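Protein virC2 (Agrobacterium tumefaciens, PDB 2RH3) enhances T-DNA transfer and virulence, probably by binding DNA through its C-terminal ribbon-helix-helix domain, the part described here. Local coordinates at residues K16-L21 and Y25-S30; A84-F89 and R98-K103. All coordinates share one frame; numbering follows the deposited sequence.

From the N terminus the chain lays down strand 2-7 and then reaches contact 1: after helix 16-21 a five-residue connection, 22-26, brings the chain back so that residues 25-30, which include the first turn of helix 27-47, meet it. Only after this loop is closed does the chain supply strand 71-76, which pairs antiparallel with strand 2-7 to form the ribbon. Contact 2 follows, joining the end of helix 79-89 to the start of helix 97-118. The two closures therefore lie in series, neither nested nor crossed. The centres of contact 1 and contact 2 are about 25 Å apart, on opposite sides of the chain's centre, and the nearest atoms of contacts 1 and 2 remain about 13 Å apart. Each ties together two successive helices.

Contact 1: K16-L21 and Y25-S30; sequences KIYDNL and YSPSKS
The Tyr18 ring has the carbonyl oxygen of Pro27 at its edge, in its plane, while CB of Ser30 comes to it obliquely, 3.9 Å from Tyr18 CE1. The phenol oxygen reaches further: Tyr18 OH lies 3.2 Å from Pro27 CB, a close van der Waals meeting with the pyrrolidine ring. Swinging CG anti to the backbone N (chi1 176°) carries the Tyr18 ring across to the start of helix 27-47. The other flat group, the Tyr25 ring, is met obliquely by Leu21 O, and one methyl of the leucine, CD2, rests 3.7 Å from Tyr25 CE2. The same Leu21 O accepts from Tyr25 N at 2.8 Å (N-H...O 157°), closing the tight connection between two successive helices of the ribbon-helix-helix domain. Immediately beyond, Ser26 is the N-cap of helix 27-47, its OG accepting from Lys29 N. Ser30 faces helix 16-21, and its OG sits 3.4 Å from Leu21 CB. That hydroxyl donates back to Ser26 O at 2.8 Å, approaching from above the carbonyl plane; Ser26 O also accepts from Ser30 N, so two donors share it. Met33 and Ile34, further along helix 27-47, also touch Leu21.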
loop_
_atom_site.group_PDB
_atom_site.type_symbol
_atom_site.label_atom_id
_atom_site.label_comp_id
_atom_site.label_asym_id
_atom_site.label_seq_id
_atom_site.Cartn_x
_atom_site.Cartn_y
_atom_site.Cartn_z
ATOM N N LYS A 16 7.815 7.945 9.416
ATOM C CA LYS A 16 8.094 7.978 10.850
ATOM C C LYS A 16 7.257 6.936 11.587
ATOM O O LYS A 16 7.727 6.316 12.543
ATOM C CB LYS A 16 7.855 9.364 11.441
ATOM C CG LYS A 16 8.863 10.414 10.986
ATOM C CD LYS A 16 8.494 11.771 11.568
ATOM C CE LYS A 16 9.284 12.902 10.922
ATOM N NZ LYS A 16 8.862 14.213 11.479
ATOM N N ILE A 17 6.023 6.726 11.119
ATOM C CA ILE A 17 5.165 5.711 11.741
ATOM C C ILE A 17 5.774 4.320 11.628
ATOM O O ILE A 17 5.868 3.583 12.623
ATOM C CB ILE A 17 3.714 5.756 11.189
ATOM C CG1 ILE A 17 3.000 6.992 11.748
ATOM C CG2 ILE A 17 2.941 4.495 11.603
ATOM C CD1 ILE A 17 1.661 7.312 11.074
ATOM N N TYR A 18 6.214 3.958 10.429
ATOM C CA TYR A 18 6.779 2.632 10.214
ATOM C C TYR A 18 8.074 2.476 11.023
ATOM O O TYR A 18 8.271 1.461 11.721
ATOM C CB TYR A 18 7.063 2.406 8.717
ATOM C CG TYR A 18 7.738 1.085 8.474
ATOM C CD1 TYR A 18 7.001 -0.105 8.501
ATOM C CD2 TYR A 18 9.120 1.015 8.243
ATOM C CE1 TYR A 18 7.624 -1.332 8.308
ATOM C CE2 TYR A 18 9.741 -0.210 8.034
ATOM C CZ TYR A 18 8.988 -1.372 8.078
ATOM O OH TYR A 18 9.604 -2.592 7.918
ATOM N N ASP A 19 8.941 3.480 10.935
ATOM C CA ASP A 19 10.216 3.427 11.658
ATOM C C ASP A 19 10.026 3.261 13.171
ATOM O O ASP A 19 10.823 2.598 13.821
ATOM C CB ASP A 19 11.050 4.684 11.377
ATOM C CG ASP A 19 11.537 4.782 9.924
ATOM O OD1 ASP A 19 11.382 3.834 9.119
ATOM O OD2 ASP A 19 12.097 5.851 9.590
ATOM N N ASN A 20 8.989 3.868 13.743
ATOM C CA ASN A 20 8.700 3.683 15.152
ATOM C C ASN A 20 8.083 2.309 15.451
ATOM O O ASN A 20 8.369 1.704 16.501
ATOM C CB ASN A 20 7.770 4.796 15.636
ATOM C CG ASN A 20 7.551 4.753 17.124
ATOM O OD1 ASN A 20 8.502 4.826 17.918
ATOM N ND2 ASN A 20 6.294 4.604 17.523
ATOM N N LEU A 21 7.210 1.829 14.560
ATOM C CA LEU A 21 6.600 0.520 14.784
ATOM C C LEU A 21 7.649 -0.568 14.859
ATOM O O LEU A 21 7.556 -1.461 15.707
ATOM C CB LEU A 21 5.532 0.203 13.720
ATOM C CG LEU A 21 4.222 0.984 13.902
ATOM C CD1 LEU A 21 3.275 0.783 12.749
ATOM C CD2 LEU A 21 3.498 0.641 15.202
ATOM N N TYR A 25 7.636 -4.030 16.853
ATOM C CA TYR A 25 7.018 -5.135 16.105
ATOM C C TYR A 25 7.901 -5.532 14.909
ATOM O O TYR A 25 8.742 -4.748 14.460
ATOM C CB TYR A 25 5.651 -4.741 15.543
ATOM C CG TYR A 25 4.620 -4.175 16.519
ATOM C CD1 TYR A 25 3.792 -5.019 17.267
ATOM C CD2 TYR A 25 4.439 -2.804 16.645
ATOM C CE1 TYR A 25 2.820 -4.494 18.148
ATOM C CE2 TYR A 25 3.473 -2.269 17.520
ATOM C CZ TYR A 25 2.672 -3.119 18.263
ATOM O OH TYR A 25 1.715 -2.599 19.124
ATOM N N SER A 26 7.677 -6.725 14.357
ATOM C CA SER A 26 8.406 -7.120 13.137
ATOM C C SER A 26 8.081 -6.198 11.951
ATOM O O SER A 26 7.045 -5.524 11.960
ATOM C CB SER A 26 8.077 -8.565 12.751
ATOM O OG SER A 26 6.739 -8.675 12.278
ATOM N N PRO A 27 8.970 -6.130 10.942
ATOM C CA PRO A 27 8.610 -5.384 9.730
ATOM C C PRO A 27 7.279 -5.828 9.128
ATOM O O PRO A 27 6.497 -4.976 8.709
ATOM C CB PRO A 27 9.780 -5.663 8.773
ATOM C CG PRO A 27 10.921 -5.857 9.673
ATOM C CD PRO A 27 10.359 -6.626 10.867
ATOM N N SER A 28 7.012 -7.136 9.135
ATOM C CA SER A 28 5.778 -7.699 8.580
ATOM C C SER A 28 4.541 -7.227 9.337
ATOM O O SER A 28 3.587 -6.735 8.731
ATOM C CB SER A 28 5.822 -9.230 8.584
ATOM O OG SER A 28 4.634 -9.752 8.015
ATOM N N LYS A 29 4.566 -7.384 10.662
ATOM C CA LYS A 29 3.471 -6.925 11.527
ATOM C C LYS A 29 3.254 -5.419 11.379
ATOM O O LYS A 29 2.116 -4.939 11.260
ATOM C CB LYS A 29 3.754 -7.263 12.991
ATOM C CG LYS A 29 2.850 -6.522 13.979
ATOM C CD LYS A 29 2.549 -7.334 15.210
ATOM C CE LYS A 29 1.281 -6.807 15.868
ATOM N NZ LYS A 29 1.052 -7.403 17.204
ATOM N N SER A 30 4.358 -4.678 11.397
ATOM C CA SER A 30 4.289 -3.221 11.312
ATOM C C SER A 30 3.627 -2.787 10.007
ATOM O O SER A 30 2.755 -1.907 10.007
ATOM C CB SER A 30 5.691 -2.617 11.452
ATOM O OG SER A 30 6.244 -2.919 12.735
#

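Contact 2: A84-F89 and R98-K103; sequences AARNHF and RAFGHK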
loop_
_atom_site.group_PDB
_atom_site.type_symbol
_atom_site.label_atom_id
_atom_site.label_comp_id
_atom_site.label_asym_id
_atom_site.label_seq_id
_atom_site.Cartn_x
_atom_site.Cartn_y
_atom_site.Cartn_z
ATOM N N ALA A 84 -13.344 -0.124 -10.173
ATOM C CA ALA A 84 -12.721 1.188 -10.327
ATOM C C ALA A 84 -11.188 1.107 -10.233
ATOM O O ALA A 84 -10.483 1.689 -11.059
ATOM C CB ALA A 84 -13.287 2.171 -9.301
ATOM N N ALA A 85 -10.690 0.370 -9.237
ATOM C CA ALA A 85 -9.249 0.119 -9.078
ATOM C C ALA A 85 -8.630 -0.559 -10.307
ATOM O O ALA A 85 -7.622 -0.093 -10.832
ATOM C CB ALA A 85 -8.989 -0.726 -7.827
ATOM N N ARG A 86 -9.238 -1.659 -10.752
ATOM C CA ARG A 86 -8.764 -2.404 -11.927
ATOM C C ARG A 86 -8.741 -1.573 -13.205
ATOM O O ARG A 86 -7.813 -1.679 -14.004
ATOM C CB ARG A 86 -9.585 -3.680 -12.142
ATOM C CG ARG A 86 -9.015 -4.877 -11.405
ATOM C CD ARG A 86 -9.472 -6.184 -12.010
ATOM N NE ARG A 86 -8.420 -7.204 -11.921
ATOM C CZ ARG A 86 -8.213 -8.001 -10.876
ATOM N NH1 ARG A 86 -8.981 -7.919 -9.795
ATOM N NH2 ARG A 86 -7.229 -8.890 -10.914
ATOM N N ASN A 87 -9.761 -0.741 -13.399
ATOM C CA ASN A 87 -9.814 0.137 -14.567
ATOM C C ASN A 87 -8.576 1.027 -14.667
ATOM O O ASN A 87 -8.128 1.365 -15.762
ATOM C CB ASN A 87 -11.062 1.023 -14.521
ATOM C CG ASN A 87 -12.342 0.274 -14.839
ATOM O OD1 ASN A 87 -13.436 0.767 -14.544
ATOM N ND2 ASN A 87 -12.226 -0.893 -15.463
ATOM N N HIS A 88 -8.033 1.393 -13.507
ATOM C CA HIS A 88 -6.907 2.305 -13.424
ATOM C C HIS A 88 -5.554 1.610 -13.369
ATOM O O HIS A 88 -4.640 1.975 -14.107
ATOM C CB HIS A 88 -7.071 3.217 -12.205
ATOM C CG HIS A 88 -5.916 4.137 -11.983
ATOM N ND1 HIS A 88 -5.643 5.200 -12.816
ATOM C CD2 HIS A 88 -4.973 4.165 -11.013
ATOM C CE1 HIS A 88 -4.578 5.842 -12.371
ATOM N NE2 HIS A 88 -4.149 5.231 -11.280
ATOM N N PHE A 89 -5.434 0.614 -12.497
ATOM C CA PHE A 89 -4.176 -0.102 -12.292
ATOM C C PHE A 89 -3.939 -1.210 -13.311
ATOM O O PHE A 89 -2.810 -1.660 -13.471
ATOM C CB PHE A 89 -4.095 -0.669 -10.876
ATOM C CG PHE A 89 -3.978 0.396 -9.808
ATOM C CD1 PHE A 89 -2.833 1.184 -9.714
ATOM C CD2 PHE A 89 -5.018 0.615 -8.919
ATOM C CE1 PHE A 89 -2.733 2.176 -8.729
ATOM C CE2 PHE A 89 -4.930 1.598 -7.936
ATOM C CZ PHE A 89 -3.795 2.382 -7.847
ATOM N N ARG A 98 -2.138 -11.189 -8.724
ATOM C CA ARG A 98 -1.012 -10.888 -7.827
ATOM C C ARG A 98 -0.390 -9.531 -8.154
ATOM O O ARG A 98 -0.133 -8.733 -7.254
ATOM C CB ARG A 98 0.063 -11.992 -7.894
ATOM C CG ARG A 98 1.264 -11.746 -6.980
ATOM C CD ARG A 98 2.581 -12.333 -7.513
ATOM N NE ARG A 98 2.980 -11.802 -8.823
ATOM C CZ ARG A 98 3.334 -10.539 -9.079
ATOM N NH1 ARG A 98 3.333 -9.609 -8.121
ATOM N NH2 ARG A 98 3.680 -10.201 -10.315
ATOM N N ALA A 99 -0.164 -9.269 -9.439
ATOM C CA ALA A 99 0.405 -7.997 -9.877
ATOM C C ALA A 99 -0.533 -6.833 -9.555
ATOM O O ALA A 99 -0.082 -5.778 -9.101
ATOM C CB ALA A 99 0.735 -8.023 -11.363
ATOM N N PHE A 100 -1.835 -7.034 -9.770
ATOM C CA PHE A 100 -2.830 -6.024 -9.407
ATOM C C PHE A 100 -2.824 -5.723 -7.904
ATOM O O PHE A 100 -2.823 -4.550 -7.500
ATOM C CB PHE A 100 -4.244 -6.416 -9.898
ATOM C CG PHE A 100 -5.339 -5.564 -9.312
ATOM C CD1 PHE A 100 -6.207 -6.088 -8.357
ATOM C CD2 PHE A 100 -5.476 -4.226 -9.680
ATOM C CE1 PHE A 100 -7.209 -5.296 -7.786
ATOM C CE2 PHE A 100 -6.478 -3.422 -9.116
ATOM C CZ PHE A 100 -7.346 -3.960 -8.170
ATOM N N GLY A 101 -2.798 -6.774 -7.083
ATOM C CA GLY A 101 -2.766 -6.620 -5.615
ATOM C C GLY A 101 -1.529 -5.908 -5.097
ATOM O O GLY A 101 -1.593 -5.142 -4.130
ATOM N N HIS A 102 -0.399 -6.143 -5.753
ATOM C CA HIS A 102 0.826 -5.426 -5.425
ATOM C C HIS A 102 0.675 -3.944 -5.741
ATOM O O HIS A 102 1.044 -3.100 -4.925
ATOM C CB HIS A 102 2.020 -6.005 -6.176
ATOM C CG HIS A 102 3.312 -5.305 -5.882
ATOM N ND1 HIS A 102 3.968 -5.422 -4.676
ATOM C CD2 HIS A 102 4.079 -4.493 -6.650
ATOM C CE1 HIS A 102 5.076 -4.701 -4.707
ATOM N NE2 HIS A 102 5.162 -4.121 -5.891
ATOM N N LYS A 103 0.105 -3.634 -6.912
ATOM C CA LYS A 103 -0.110 -2.245 -7.333
ATOM C C LYS A 103 -1.051 -1.523 -6.382
ATOM O O LYS A 103 -0.797 -0.373 -5.991
ATOM C CB LYS A 103 -0.671 -2.189 -8.768
ATOM C CG LYS A 103 0.367 -2.531 -9.811
ATOM C CD LYS A 103 -0.163 -2.235 -11.214
ATOM C CE LYS A 103 0.724 -2.837 -12.289
ATOM N NZ LYS A 103 2.099 -2.257 -12.302
#
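An aromatic wedge between two nearly perpendicular helices makes this buried contact, in which Phe100, near the start of helix 97-118, is inserted against the last turn of helix 79-89. The segment axes run at 96° and come no nearer than 10.6 Å, a spacing bridged by side chains rather than by close backbone approach. Phe100 has its CG anti to the backbone N (chi1 168°), which sends the ring out toward the other helix. There its rim is met by two small apolar groups: Ala85 CB lies in the ring plane 3.6 Å from Phe100 CZ, and Phe89 CB stands near that plane at 4.0 Å from Phe100 CD2. Arg86 occupies one face. Its CG sits 3.8 Å from the centroid of the Phe100 ring in a CH-pi contact, and the chain then bends at chi3 and crosses the phenylalanine at about a right angle. The guanidinium ends up off-centre over the ring, with Arg86 CZ 4.3 Å from the Phe100 centroid and the two planes 31° apart, a tilted cation-pi pair. The two helices are consecutive ones of the ribbon-helix-helix domain, which combines them with the antiparallel ribbon of strands 2-7 and 71-76, and Phe100 fills the angle between them. Beside this, the buried Phe89 meets Lys103, and the two side chains slide past each other in opposite directions. Phe89 CD1 is 4.1 Å from Lys103 CB, which points toward helix 79-89, although the end of the lysine leads away; on its course Lys103 CD passes 3.5 Å from Phe89 O. The Phe89 ring has His88 CD2 over one face and Lys103 O toward the rim of the other; Leu104 and Ala107 of helix 97-118 also touch this phenylalanine. Arg86 NE, meanwhile, has a long, weak ion pair with Asp90.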